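Local atomic coordinates of phenol hydroxylase component phN (Pseudomonas stutzeri, PDB entry 3U52), a protein that probably hydroxylates phenol and related aromatics at a carboxylate-bridged diiron centre, as the large oxygenase subunit of a bacterial multicomponent monooxygenase. Residues K68-F79 / M220-S231. Sequence-based numbering, arbitrary orientation.
Sequences KEKKLYAIFDAF and MATVTFGFSAQS
Lys68 supplies both direct hydrogen bonds between segments 68-79 and 220-231: its NZ donates to Ser228 O and to Ser231 OG, each at 2.8 Å. Bends at chi3 and chi4 bring NZ to Ser228 O, 20° out of that carbonyl's plane. A glutamine in place of Lys68 would probably be too short to bridge both acceptors, leaving Ser228 O and Ser231 OG without their shared donor.

Apolar packing fills the middle of the interface. Leu72 CD1 lies 3.6 Å from Thr224 CG2 as the two side chains slide past one another, and it also touches Ser228 CB. Ile75 and Thr224 meet tip to tip, while Ile75 CG2 brushes Met220 SD. A polar bond inside one helix backs this packing: Thr224 OG1 donates to Met220 O (2.7 Å), satisfying this buried hydroxyl and turning CG2 to the leucine.

Two rings finish the interface differently. Phe76 presents its edge, CE1 lying 3.4 Å from Ala221 O, whereas Phe79 offers a face: Ala221 CB sits 4.0 Å from the ring centroid in a CH-pi contact.

The axes of the two segments run antiparallel (175°) and approach to 9.8 Å. This is antiparallel helix packing in the helical hydroxylase fold, joining helix 58-81 to helix 220-250, which carries the iron ligands Glu233 and His236.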
loop_
_atom_site.group_PDB
_atom_site.type_symbol
_atom_site.label_atom_id
_atom_site.label_comp_id
_atom_site.label_asym_id
_atom_site.label_seq_id
_atom_site.Cartn_x
_atom_site.Cartn_y
_atom_site.Cartn_z
ATOM N N LYS A 68 6.453 -0.112 -6.939
ATOM C CA LYS A 68 5.565 1.039 -7.038
ATOM C C LYS A 68 4.101 0.598 -7.143
ATOM O O LYS A 68 3.228 1.165 -6.456
ATOM C CB LYS A 68 5.918 1.884 -8.268
ATOM C CG LYS A 68 7.403 2.376 -8.245
ATOM C CD LYS A 68 7.931 2.783 -9.685
ATOM C CE LYS A 68 7.044 3.803 -10.367
ATOM N NZ LYS A 68 7.155 5.010 -9.523
ATOM N N GLU A 69 3.827 -0.388 -8.017
ATOM C CA GLU A 69 2.462 -0.938 -8.194
ATOM C C GLU A 69 1.823 -1.561 -6.947
ATOM O O GLU A 69 0.630 -1.354 -6.681
ATOM C CB GLU A 69 2.407 -1.964 -9.333
ATOM C CG GLU A 69 2.648 -1.382 -10.729
ATOM C CD GLU A 69 1.429 -0.672 -11.296
ATOM O OE1 GLU A 69 1.403 0.589 -11.332
ATOM O OE2 GLU A 69 0.483 -1.386 -11.709
ATOM N N LYS A 70 2.578 -2.381 -6.238
ATOM C CA LYS A 70 2.083 -2.993 -5.028
ATOM C C LYS A 70 1.680 -1.908 -4.004
ATOM O O LYS A 70 0.646 -2.017 -3.383
ATOM C CB LYS A 70 3.079 -4.011 -4.493
ATOM C CG LYS A 70 2.513 -4.847 -3.289
ATOM C CD LYS A 70 2.798 -6.406 -3.381
ATOM C CE LYS A 70 4.309 -6.766 -3.148
ATOM N NZ LYS A 70 4.556 -8.131 -2.490
ATOM N N LYS A 71 2.471 -0.834 -3.921
ATOM C CA LYS A 71 2.167 0.309 -3.045
ATOM C C LYS A 71 0.947 1.125 -3.491
ATOM O O LYS A 71 0.108 1.457 -2.652
ATOM C CB LYS A 71 3.396 1.189 -2.795
ATOM C CG LYS A 71 4.526 0.406 -2.080
ATOM C CD LYS A 71 5.618 1.301 -1.480
ATOM C CE LYS A 71 6.378 2.084 -2.544
ATOM N NZ LYS A 71 7.855 2.199 -2.194
ATOM N N LEU A 72 0.855 1.381 -4.806
ATOM C CA LEU A 72 -0.236 2.110 -5.439
ATOM C C LEU A 72 -1.570 1.418 -5.232
ATOM O O LEU A 72 -2.523 2.069 -4.826
ATOM C CB LEU A 72 0.040 2.253 -6.955
ATOM C CG LEU A 72 -1.018 3.026 -7.783
ATOM C CD1 LEU A 72 -0.741 4.499 -7.702
ATOM C CD2 LEU A 72 -1.072 2.608 -9.237
ATOM N N TYR A 73 -1.651 0.118 -5.514
ATOM C CA TYR A 73 -2.871 -0.649 -5.342
ATOM C C TYR A 73 -3.339 -0.841 -3.891
ATOM O O TYR A 73 -4.534 -0.848 -3.623
ATOM C CB TYR A 73 -2.799 -1.995 -6.082
ATOM C CG TYR A 73 -3.042 -1.738 -7.556
ATOM C CD1 TYR A 73 -4.349 -1.618 -8.061
ATOM C CD2 TYR A 73 -1.973 -1.482 -8.411
ATOM C CE1 TYR A 73 -4.558 -1.331 -9.432
ATOM C CE2 TYR A 73 -2.175 -1.195 -9.772
ATOM C CZ TYR A 73 -3.462 -1.120 -10.271
ATOM O OH TYR A 73 -3.681 -0.831 -11.615
ATOM N N ALA A 74 -2.388 -0.933 -2.977
ATOM C CA ALA A 74 -2.695 -0.976 -1.520
ATOM C C ALA A 74 -3.411 0.305 -1.121
ATOM O O ALA A 74 -4.367 0.268 -0.354
ATOM C CB ALA A 74 -1.425 -1.097 -0.720
ATOM N N ILE A 75 -2.911 1.434 -1.632
ATOM C CA ILE A 75 -3.498 2.747 -1.335
ATOM C C ILE A 75 -4.880 2.858 -1.991
ATOM O O ILE A 75 -5.839 3.359 -1.359
ATOM C CB ILE A 75 -2.547 3.900 -1.753
ATOM C CG1 ILE A 75 -1.316 3.899 -0.838
ATOM C CG2 ILE A 75 -3.238 5.275 -1.685
ATOM C CD1 ILE A 75 -0.088 4.654 -1.312
ATOM N N PHE A 76 -4.990 2.416 -3.253
ATOM C CA PHE A 76 -6.278 2.471 -3.965
ATOM C C PHE A 76 -7.374 1.670 -3.233
ATOM O O PHE A 76 -8.565 2.086 -3.230
ATOM C CB PHE A 76 -6.178 1.900 -5.401
ATOM C CG PHE A 76 -5.537 2.815 -6.404
ATOM C CD1 PHE A 76 -5.289 4.150 -6.131
ATOM C CD2 PHE A 76 -5.242 2.328 -7.675
ATOM C CE1 PHE A 76 -4.696 4.994 -7.106
ATOM C CE2 PHE A 76 -4.625 3.148 -8.656
ATOM C CZ PHE A 76 -4.386 4.485 -8.382
ATOM N N ASP A 77 -7.030 0.475 -2.734
ATOM C CA ASP A 77 -7.980 -0.343 -2.001
ATOM C C ASP A 77 -8.386 0.308 -0.677
ATOM O O ASP A 77 -9.536 0.169 -0.277
ATOM C CB ASP A 77 -7.434 -1.743 -1.667
ATOM C CG ASP A 77 -7.169 -2.605 -2.890
ATOM O OD1 ASP A 77 -6.217 -3.409 -2.792
ATOM O OD2 ASP A 77 -7.895 -2.519 -3.922
ATOM N N ALA A 78 -7.441 0.950 0.011
ATOM C CA ALA A 78 -7.682 1.625 1.286
ATOM C C ALA A 78 -8.614 2.837 1.094
ATOM O O ALA A 78 -9.475 3.145 1.966
ATOM C CB ALA A 78 -6.362 2.121 1.879
ATOM N N PHE A 79 -8.378 3.543 -0.005
ATOM C CA PHE A 79 -9.194 4.692 -0.410
ATOM C C PHE A 79 -10.639 4.279 -0.571
ATOM O O PHE A 79 -11.533 4.915 0.010
ATOM C CB PHE A 79 -8.625 5.299 -1.705
ATOM C CG PHE A 79 -9.406 6.464 -2.236
ATOM C CD1 PHE A 79 -9.168 7.736 -1.777
ATOM C CD2 PHE A 79 -10.370 6.271 -3.232
ATOM C CE1 PHE A 79 -9.903 8.844 -2.288
ATOM C CE2 PHE A 79 -11.092 7.357 -3.736
ATOM C CZ PHE A 79 -10.850 8.629 -3.259
ATOM N N MET A 220 -6.918 11.581 -2.642
ATOM C CA MET A 220 -5.766 10.744 -2.370
ATOM C C MET A 220 -5.452 9.788 -3.503
ATOM O O MET A 220 -4.272 9.535 -3.781
ATOM C CB MET A 220 -5.978 9.952 -1.098
ATOM C CG MET A 220 -4.803 9.045 -0.752
ATOM S SD MET A 220 -5.151 8.048 0.743
ATOM C CE MET A 220 -5.446 9.343 1.945
ATOM N N ALA A 221 -6.473 9.273 -4.169
ATOM C CA ALA A 221 -6.256 8.374 -5.313
ATOM C C ALA A 221 -5.453 8.997 -6.440
ATOM O O ALA A 221 -4.470 8.417 -6.930
ATOM C CB ALA A 221 -7.589 7.838 -5.845
ATOM N N THR A 222 -5.886 10.178 -6.872
ATOM C CA THR A 222 -5.229 10.896 -7.976
ATOM C C THR A 222 -3.791 11.321 -7.565
ATOM O O THR A 222 -2.796 11.146 -8.330
ATOM C CB THR A 222 -6.146 12.078 -8.469
ATOM O OG1 THR A 222 -7.397 11.545 -8.962
ATOM C CG2 THR A 222 -5.466 12.967 -9.559
ATOM N N VAL A 223 -3.637 11.827 -6.340
ATOM C CA VAL A 223 -2.323 12.314 -5.987
ATOM C C VAL A 223 -1.320 11.137 -5.912
ATOM O O VAL A 223 -0.162 11.275 -6.315
ATOM C CB VAL A 223 -2.304 13.245 -4.764
ATOM C CG1 VAL A 223 -2.431 12.464 -3.484
ATOM C CG2 VAL A 223 -0.994 14.017 -4.761
ATOM N N THR A 224 -1.806 9.981 -5.473
ATOM C CA THR A 224 -1.001 8.759 -5.379
ATOM C C THR A 224 -0.636 8.286 -6.788
ATOM O O THR A 224 0.495 7.881 -7.032
ATOM C CB THR A 224 -1.769 7.649 -4.625
ATOM O OG1 THR A 224 -2.037 8.111 -3.294
ATOM C CG2 THR A 224 -0.945 6.333 -4.556
ATOM N N PHE A 225 -1.618 8.298 -7.705
ATOM C CA PHE A 225 -1.279 8.029 -9.085
ATOM C C PHE A 225 -0.172 9.003 -9.549
ATOM O O PHE A 225 0.827 8.573 -10.118
ATOM C CB PHE A 225 -2.467 8.098 -10.052
ATOM C CG PHE A 225 -2.002 8.149 -11.479
ATOM C CD1 PHE A 225 -1.475 6.992 -12.080
ATOM C CD2 PHE A 225 -1.954 9.354 -12.181
ATOM C CE1 PHE A 225 -0.946 7.037 -13.375
ATOM C CE2 PHE A 225 -1.425 9.406 -13.483
ATOM C CZ PHE A 225 -0.916 8.244 -14.074
ATOM N N GLY A 226 -0.330 10.312 -9.310
ATOM C CA GLY A 226 0.719 11.330 -9.708
ATOM C C GLY A 226 2.115 11.104 -9.124
ATOM O O GLY A 226 3.131 11.109 -9.861
ATOM N N PHE A 227 2.197 10.884 -7.816
ATOM C CA PHE A 227 3.479 10.485 -7.218
ATOM C C PHE A 227 4.071 9.262 -7.892
ATOM O O PHE A 227 5.243 9.246 -8.167
ATOM C CB PHE A 227 3.401 10.227 -5.683
ATOM C CG PHE A 227 3.296 11.504 -4.843
ATOM C CD1 PHE A 227 2.253 11.670 -3.926
ATOM C CD2 PHE A 227 4.212 12.536 -4.995
ATOM C CE1 PHE A 227 2.123 12.860 -3.162
ATOM C CE2 PHE A 227 4.093 13.731 -4.244
ATOM C CZ PHE A 227 3.042 13.884 -3.320
ATOM N N SER A 228 3.250 8.244 -8.136
ATOM C CA SER A 228 3.678 7.014 -8.808
ATOM C C SER A 228 4.220 7.181 -10.264
ATOM O O SER A 228 5.107 6.434 -10.738
ATOM C CB SER A 228 2.499 6.078 -8.840
ATOM O OG SER A 228 2.998 4.787 -8.770
ATOM N N ALA A 229 3.686 8.176 -10.958
ATOM C CA ALA A 229 4.055 8.426 -12.323
ATOM C C ALA A 229 5.290 9.319 -12.464
ATOM O O ALA A 229 5.832 9.388 -13.553
ATOM C CB ALA A 229 2.886 9.031 -13.054
ATOM N N GLN A 230 5.750 9.974 -11.386
ATOM C CA GLN A 230 6.946 10.851 -11.460
ATOM C C GLN A 230 8.215 10.221 -12.028
ATOM O O GLN A 230 8.805 10.781 -12.957
ATOM C CB GLN A 230 7.267 11.500 -10.122
ATOM C CG GLN A 230 6.303 12.633 -9.826
ATOM C CD GLN A 230 6.599 13.291 -8.493
ATOM O OE1 GLN A 230 6.937 12.609 -7.530
ATOM N NE2 GLN A 230 6.486 14.623 -8.435
ATOM N N SER A 231 8.626 9.076 -11.495
ATOM C CA SER A 231 9.806 8.400 -12.023
ATOM C C SER A 231 9.634 8.001 -13.495
ATOM O O SER A 231 10.589 7.999 -14.247
ATOM C CB SER A 231 10.222 7.202 -11.160
ATOM O OG SER A 231 9.190 6.237 -11.094
HETATM O O HOH W 1 3.527 4.293 -5.359
#